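Local coordinates for diaminopimelate decarboxylase (Methanocaldococcus jannaschii, PDB 1TWI), which decarboxylates meso-diaminopimelate to L-lysine with the help of pyridoxal 5'-phosphate, the last step of lysine biosynthesis by the diaminopimelate pathway, at residues L215-I218 with S219-I222; E223-R226 with K227-F231. All coordinates share one frame; numbering follows the deposited sequence.

Interaction 1 (L215-I218 with S219-I222)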
ATOM      1  N   LEU A 215     -10.085 -18.209   2.637  1.00 13.17           N
ATOM      2  CA  LEU A 215     -11.246 -19.059   2.351  1.00 14.86           C
ATOM      3  C   LEU A 215     -11.454 -19.887   3.625  1.00 15.22           C
ATOM      4  O   LEU A 215     -10.579 -20.692   4.011  1.00 13.14           O
ATOM      5  CB  LEU A 215     -10.940 -20.003   1.187  1.00 14.92           C
ATOM      6  CG  LEU A 215     -10.560 -19.251  -0.107  1.00 17.16           C
ATOM      7  CD1 LEU A 215     -10.358 -20.215  -1.235  1.00 19.07           C
ATOM      8  CD2 LEU A 215     -11.683 -18.297  -0.454  1.00 20.20           C
ATOM      9  N   THR A 216     -12.594 -19.663   4.273  1.00 16.23           N
ATOM     10  CA  THR A 216     -12.915 -20.337   5.522  1.00 17.54           C
ATOM     11  C   THR A 216     -14.031 -21.377   5.314  1.00 19.52           C
ATOM     12  O   THR A 216     -14.867 -21.570   6.183  1.00 17.91           O
ATOM     13  CB  THR A 216     -13.408 -19.306   6.606  1.00 19.40           C
ATOM     14  OG1 THR A 216     -14.481 -18.533   6.058  1.00 17.15           O
ATOM     15  CG2 THR A 216     -12.277 -18.341   7.001  1.00 17.36           C
ATOM     16  N   ASP A 217     -14.027 -22.043   4.162  1.00 20.37           N
ATOM     17  CA  ASP A 217     -15.004 -23.087   3.853  1.00 21.14           C
ATOM     18  C   ASP A 217     -14.150 -24.111   3.149  1.00 19.99           C
ATOM     19  O   ASP A 217     -13.339 -23.738   2.308  1.00 19.39           O
ATOM     20  CB  ASP A 217     -16.072 -22.550   2.892  1.00 25.10           C
ATOM     21  CG  ASP A 217     -17.120 -23.599   2.496  1.00 28.12           C
ATOM     22  OD1 ASP A 217     -16.872 -24.823   2.541  1.00 30.00           O
ATOM     23  OD2 ASP A 217     -18.228 -23.186   2.092  1.00 34.51           O
ATOM     24  N   ILE A 218     -14.318 -25.389   3.460  1.00 18.91           N
ATOM     25  CA  ILE A 218     -13.511 -26.422   2.806  1.00 19.43           C
ATOM     26  C   ILE A 218     -14.018 -26.742   1.380  1.00 18.77           C
ATOM     27  O   ILE A 218     -13.299 -27.295   0.549  1.00 17.81           O
ATOM     28  CB  ILE A 218     -13.535 -27.710   3.655  1.00 23.25           C
ATOM     29  CG1 ILE A 218     -12.451 -27.675   4.726  1.00 26.75           C
ATOM     30  CG2 ILE A 218     -13.413 -28.926   2.808  1.00 24.73           C
ATOM     31  CD1 ILE A 218     -11.034 -27.354   4.268  1.00 27.93           C
ATOM     32  N   SER A 219     -15.250 -26.354   1.094  1.00 16.47           N
ATOM     33  CA  SER A 219     -15.875 -26.685  -0.189  1.00 17.90           C
ATOM     34  C   SER A 219     -15.078 -26.280  -1.462  1.00 17.36           C
ATOM     35  O   SER A 219     -14.880 -27.114  -2.373  1.00 18.22           O
ATOM     36  CB  SER A 219     -17.282 -26.045  -0.195  1.00 17.17           C
ATOM     37  OG  SER A 219     -17.966 -26.244  -1.413  1.00 22.47           O
ATOM     38  N   PRO A 220     -14.630 -25.010  -1.551  1.00 17.01           N
ATOM     39  CA  PRO A 220     -13.866 -24.559  -2.737  1.00 16.73           C
ATOM     40  C   PRO A 220     -12.610 -25.444  -2.956  1.00 15.31           C
ATOM     41  O   PRO A 220     -12.210 -25.761  -4.100  1.00 14.35           O
ATOM     42  CB  PRO A 220     -13.471 -23.126  -2.392  1.00 18.33           C
ATOM     43  CG  PRO A 220     -14.421 -22.716  -1.322  1.00 21.08           C
ATOM     44  CD  PRO A 220     -14.711 -23.957  -0.534  1.00 18.54           C
ATOM     45  N   PHE A 221     -11.992 -25.846  -1.850  1.00 13.66           N
ATOM     46  CA  PHE A 221     -10.811 -26.698  -1.938  1.00 14.51           C
ATOM     47  C   PHE A 221     -11.136 -28.088  -2.464  1.00 15.04           C
ATOM     48  O   PHE A 221     -10.376 -28.651  -3.267  1.00 14.17           O
ATOM     49  CB  PHE A 221     -10.107 -26.818  -0.582  1.00 13.53           C
ATOM     50  CG  PHE A 221      -9.541 -25.518  -0.106  1.00 14.17           C
ATOM     51  CD1 PHE A 221      -8.475 -24.928  -0.777  1.00 15.30           C
ATOM     52  CD2 PHE A 221     -10.115 -24.858   0.947  1.00 13.42           C
ATOM     53  CE1 PHE A 221      -8.000 -23.694  -0.410  1.00 16.36           C
ATOM     54  CE2 PHE A 221      -9.649 -23.586   1.350  1.00 16.43           C
ATOM     55  CZ  PHE A 221      -8.596 -23.007   0.679  1.00 16.00           C
ATOM     56  N   ILE A 222     -12.226 -28.674  -1.989  1.00 13.97           N
ATOM     57  CA  ILE A 222     -12.624 -29.986  -2.505  1.00 13.16           C
ATOM     58  C   ILE A 222     -12.863 -29.844  -4.040  1.00 12.93           C
ATOM     59  O   ILE A 222     -12.372 -30.646  -4.823  1.00 12.50           O
ATOM     60  CB  ILE A 222     -13.985 -30.464  -1.842  1.00 14.58           C
ATOM     61  CG1 ILE A 222     -13.792 -30.744  -0.354  1.00 15.27           C
ATOM     62  CG2 ILE A 222     -14.474 -31.744  -2.506  1.00 13.62           C
ATOM     63  CD1 ILE A 222     -15.119 -30.828   0.466  1.00 14.94           C
TER

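Interaction 2 (E223-R226 with K227-F231)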
ATOM      1  N   GLU A 223     -13.601 -28.822  -4.462  1.00 12.66           N
ATOM      2  CA  GLU A 223     -13.901 -28.658  -5.891  1.00 15.08           C
ATOM      3  C   GLU A 223     -12.612 -28.415  -6.705  1.00 14.67           C
ATOM      4  O   GLU A 223     -12.460 -28.936  -7.805  1.00 12.48           O
ATOM      5  CB  GLU A 223     -14.898 -27.499  -6.088  1.00 16.88           C
ATOM      6  CG  GLU A 223     -15.255 -27.206  -7.559  1.00 19.46           C
ATOM      7  CD  GLU A 223     -16.097 -28.305  -8.209  1.00 22.51           C
ATOM      8  OE1 GLU A 223     -16.593 -29.235  -7.500  1.00 22.14           O
ATOM      9  OE2 GLU A 223     -16.269 -28.217  -9.450  1.00 20.75           O
ATOM     10  N   GLU A 224     -11.711 -27.597  -6.171  1.00 14.57           N
ATOM     11  CA  GLU A 224     -10.408 -27.394  -6.828  1.00 13.77           C
ATOM     12  C   GLU A 224      -9.712 -28.754  -6.958  1.00 13.37           C
ATOM     13  O   GLU A 224      -9.196 -29.120  -8.023  1.00 13.25           O
ATOM     14  CB  GLU A 224      -9.491 -26.476  -5.962  1.00 12.31           C
ATOM     15  CG  GLU A 224      -7.990 -26.473  -6.437  1.00 12.44           C
ATOM     16  CD  GLU A 224      -7.007 -25.874  -5.421  1.00 14.49           C
ATOM     17  OE1 GLU A 224      -7.387 -25.669  -4.217  1.00 13.21           O
ATOM     18  OE2 GLU A 224      -5.833 -25.641  -5.800  1.00 13.85           O
ATOM     19  N   THR A 225      -9.712 -29.541  -5.885  1.00 12.34           N
ATOM     20  CA  THR A 225      -8.973 -30.809  -5.957  1.00 11.75           C
ATOM     21  C   THR A 225      -9.570 -31.770  -6.985  1.00 12.38           C
ATOM     22  O   THR A 225      -8.829 -32.407  -7.773  1.00 10.00           O
ATOM     23  CB  THR A 225      -8.902 -31.489  -4.557  1.00 12.74           C
ATOM     24  OG1 THR A 225      -8.282 -30.589  -3.620  1.00 12.81           O
ATOM     25  CG2 THR A 225      -8.057 -32.702  -4.611  1.00 13.23           C
ATOM     26  N   ARG A 226     -10.907 -31.834  -7.005  1.00 10.54           N
ATOM     27  CA  ARG A 226     -11.552 -32.699  -7.965  1.00 13.14           C
ATOM     28  C   ARG A 226     -11.203 -32.252  -9.404  1.00 12.14           C
ATOM     29  O   ARG A 226     -10.870 -33.066 -10.241  1.00 12.37           O
ATOM     30  CB  ARG A 226     -13.062 -32.617  -7.831  1.00 12.73           C
ATOM     31  CG  ARG A 226     -13.641 -33.155  -6.484  1.00 14.85           C
ATOM     32  CD  ARG A 226     -15.175 -33.046  -6.510  1.00 17.14           C
ATOM     33  NE  ARG A 226     -15.807 -33.654  -5.339  1.00 16.61           N
ATOM     34  CZ  ARG A 226     -17.123 -33.652  -5.107  1.00 18.23           C
ATOM     35  NH1 ARG A 226     -17.949 -33.048  -5.989  1.00 15.15           N
ATOM     36  NH2 ARG A 226     -17.612 -34.312  -4.032  1.00 14.04           N
ATOM     37  N   LYS A 227     -11.307 -30.960  -9.679  1.00 11.67           N
ATOM     38  CA  LYS A 227     -11.098 -30.528 -11.069  1.00 13.48           C
ATOM     39  C   LYS A 227      -9.643 -30.561 -11.544  1.00 14.10           C
ATOM     40  O   LYS A 227      -9.369 -30.763 -12.750  1.00 14.07           O
ATOM     41  CB  LYS A 227     -11.772 -29.179 -11.259  1.00 14.71           C
ATOM     42  CG  LYS A 227     -13.297 -29.263 -10.934  1.00 15.87           C
ATOM     43  CD  LYS A 227     -13.958 -30.157 -11.979  1.00 21.67           C
ATOM     44  CE  LYS A 227     -15.361 -30.670 -11.522  1.00 25.42           C
ATOM     45  NZ  LYS A 227     -16.379 -29.655 -11.652  1.00 26.30           N
ATOM     46  N   VAL A 228      -8.719 -30.395 -10.592  1.00 13.42           N
ATOM     47  CA  VAL A 228      -7.305 -30.498 -10.906  1.00 11.64           C
ATOM     48  C   VAL A 228      -7.014 -31.979 -11.188  1.00 13.33           C
ATOM     49  O   VAL A 228      -6.383 -32.323 -12.195  1.00 14.12           O
ATOM     50  CB  VAL A 228      -6.403 -29.990  -9.740  1.00 11.02           C
ATOM     51  CG1 VAL A 228      -4.917 -30.392 -10.016  1.00  9.20           C
ATOM     52  CG2 VAL A 228      -6.519 -28.447  -9.633  1.00  9.24           C
ATOM     53  N   MET A 229      -7.503 -32.868 -10.339  1.00 12.50           N
ATOM     54  CA  MET A 229      -7.264 -34.273 -10.590  1.00 12.86           C
ATOM     55  C   MET A 229      -7.955 -34.750 -11.885  1.00 13.15           C
ATOM     56  O   MET A 229      -7.415 -35.627 -12.602  1.00 13.14           O
ATOM     57  CB  MET A 229      -7.697 -35.124  -9.354  1.00 13.56           C
ATOM     58  CG  MET A 229      -6.775 -34.937  -8.113  1.00 14.55           C
ATOM     59  SD  MET A 229      -4.992 -35.245  -8.456  1.00 16.05           S
ATOM     60  CE  MET A 229      -4.920 -37.070  -8.443  1.00 13.90           C
ATOM     61  N   ASP A 230      -9.151 -34.220 -12.178  1.00 13.77           N
ATOM     62  CA  ASP A 230      -9.811 -34.594 -13.421  1.00 14.45           C
ATOM     63  C   ASP A 230      -8.873 -34.231 -14.580  1.00 14.53           C
ATOM     64  O   ASP A 230      -8.800 -34.940 -15.593  1.00 14.17           O
ATOM     65  CB  ASP A 230     -11.110 -33.809 -13.642  1.00 14.61           C
ATOM     66  CG  ASP A 230     -12.282 -34.295 -12.752  1.00 16.06           C
ATOM     67  OD1 ASP A 230     -12.184 -35.350 -12.109  1.00 15.95           O
ATOM     68  OD2 ASP A 230     -13.291 -33.590 -12.747  1.00 14.51           O
ATOM     69  N   PHE A 231      -8.170 -33.106 -14.460  1.00 14.70           N
ATOM     70  CA  PHE A 231      -7.263 -32.716 -15.551  1.00 13.10           C
ATOM     71  C   PHE A 231      -6.041 -33.661 -15.597  1.00 12.85           C
ATOM     72  O   PHE A 231      -5.509 -33.956 -16.686  1.00 12.75           O
ATOM     73  CB  PHE A 231      -6.846 -31.226 -15.425  1.00 12.27           C
ATOM     74  CG  PHE A 231      -6.001 -30.736 -16.587  1.00 11.41           C
ATOM     75  CD1 PHE A 231      -6.552 -30.660 -17.859  1.00 11.24           C
ATOM     76  CD2 PHE A 231      -4.653 -30.415 -16.407  1.00 11.93           C
ATOM     77  CE1 PHE A 231      -5.767 -30.262 -18.991  1.00 11.84           C
ATOM     78  CE2 PHE A 231      -3.835 -30.011 -17.530  1.00 10.06           C
ATOM     79  CZ  PHE A 231      -4.431 -29.942 -18.816  1.00  8.66           C
TER

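Interaction 1 (L215-I218 with S219-I222)
Leu215 and Phe221 meet on the buried side of the turn that leads into helix 219-237. The ring reaches back past the start of the helix, so that Leu215 CB lies 3.8 Å from Phe221 CE2, approaching obliquely, while Leu215 CD1 touches CZ. A flat aromatic suits this place: its ring edge also takes the carbonyl oxygen of Ile218 near its plane, and beyond the turn it packs on Leu267 of helix 264-276. Ile218 and Ile222, four residues apart, cross at about a right angle, the CG2 branch of Ile218 pressing on the chain end, CD1, of Ile222 at 3.5 Å, tighter than usual for two carbons. Both side chains also rest on Ala270. The backbone ties the same two residues, Ile222 N donating to Ile218 O over 3.1 Å.

The more open side is polar. Asp217 is exposed, and with CG anti to its backbone N (chi1 179°) its carboxylate points at the start of the helix, where OD1 accepts from Ser219 N at 2.7 Å, the donor lying 45° out of the carboxylate plane. Ser219 OG turns instead to His168 NE2. Pro220 fits the first turn because it has no N-H to satisfy there; its CD lies 3.2 Å from Asp217 O. A carboxylate capping an amide at the N-terminal end of a helix would be expected to be stabilised by the helix dipole, favouring its ionised form.

Interaction 2 (E223-R226 with K227-F231)
Glu223 and Lys227, one helical turn apart, form a salt bridge: Lys227 NZ donates to Glu223 OE2 over 2.6 Å, meeting the syn side of the carboxylate 23° out of its plane. Both chains are bent: Glu223 folds at chi2 (69°), and Lys227 bends at chi2 and again at chi4, which brings NZ back to the carboxylate; its CG, placed by chi1 (-58°), lies 3.3 Å from Glu223 O. Each charged end has a second partner, Asn164 N for OE2 and Asn162 O for NZ, so the buried carboxylate is held by two donors and tied to a neighbouring loop.

The helix backbone adds its own bonds, with Lys227 N bonded to Glu223 O at 3.0 Å and Val228 N to Glu224 O at 2.9 Å. Thr225 OG1 bonds to Phe221 O, an intrahelical bond that lets a hydroxyl be buried against helix 264-276. Outward from there the contacts are apolar: the side chains of Glu224 and Val228 lie side by side, pointing the same way, with CG and CG2 4.0 Å apart, and Thr225 CG2 is 4.3 Å from Met229 CG. Backbone bonds and side-chain pairs between residues i and i+4 are characteristic of an alpha-helix, here the connecting helix of a beta-alpha-beta unit between strands 202-208 and 244-246 in the TIM-barrel domain.

In the fold
Interactions 1 and 2 are successive parts of one element, with centres 13 Å apart: residues 215-218 lead into helix 219-237, 219-222 form its first turn, and 223-231 carry it on. The segments adjoin in sequence, and helix 264-276 packs against both contacts. The cofactor lies closer to the first. Leu215 comes within about 7 Å of bound pyridoxal 5'-phosphate and Phe221 within about 4 Å of Gly250, a cofactor-binding residue, whereas Glu224 of interaction 2 stays about 9 Å from the cofactor, all measured from side chains. Backbone bonds from Leu215 to Gly250 and Gly252 connect the helix entrance directly to this cofactor-binding loop.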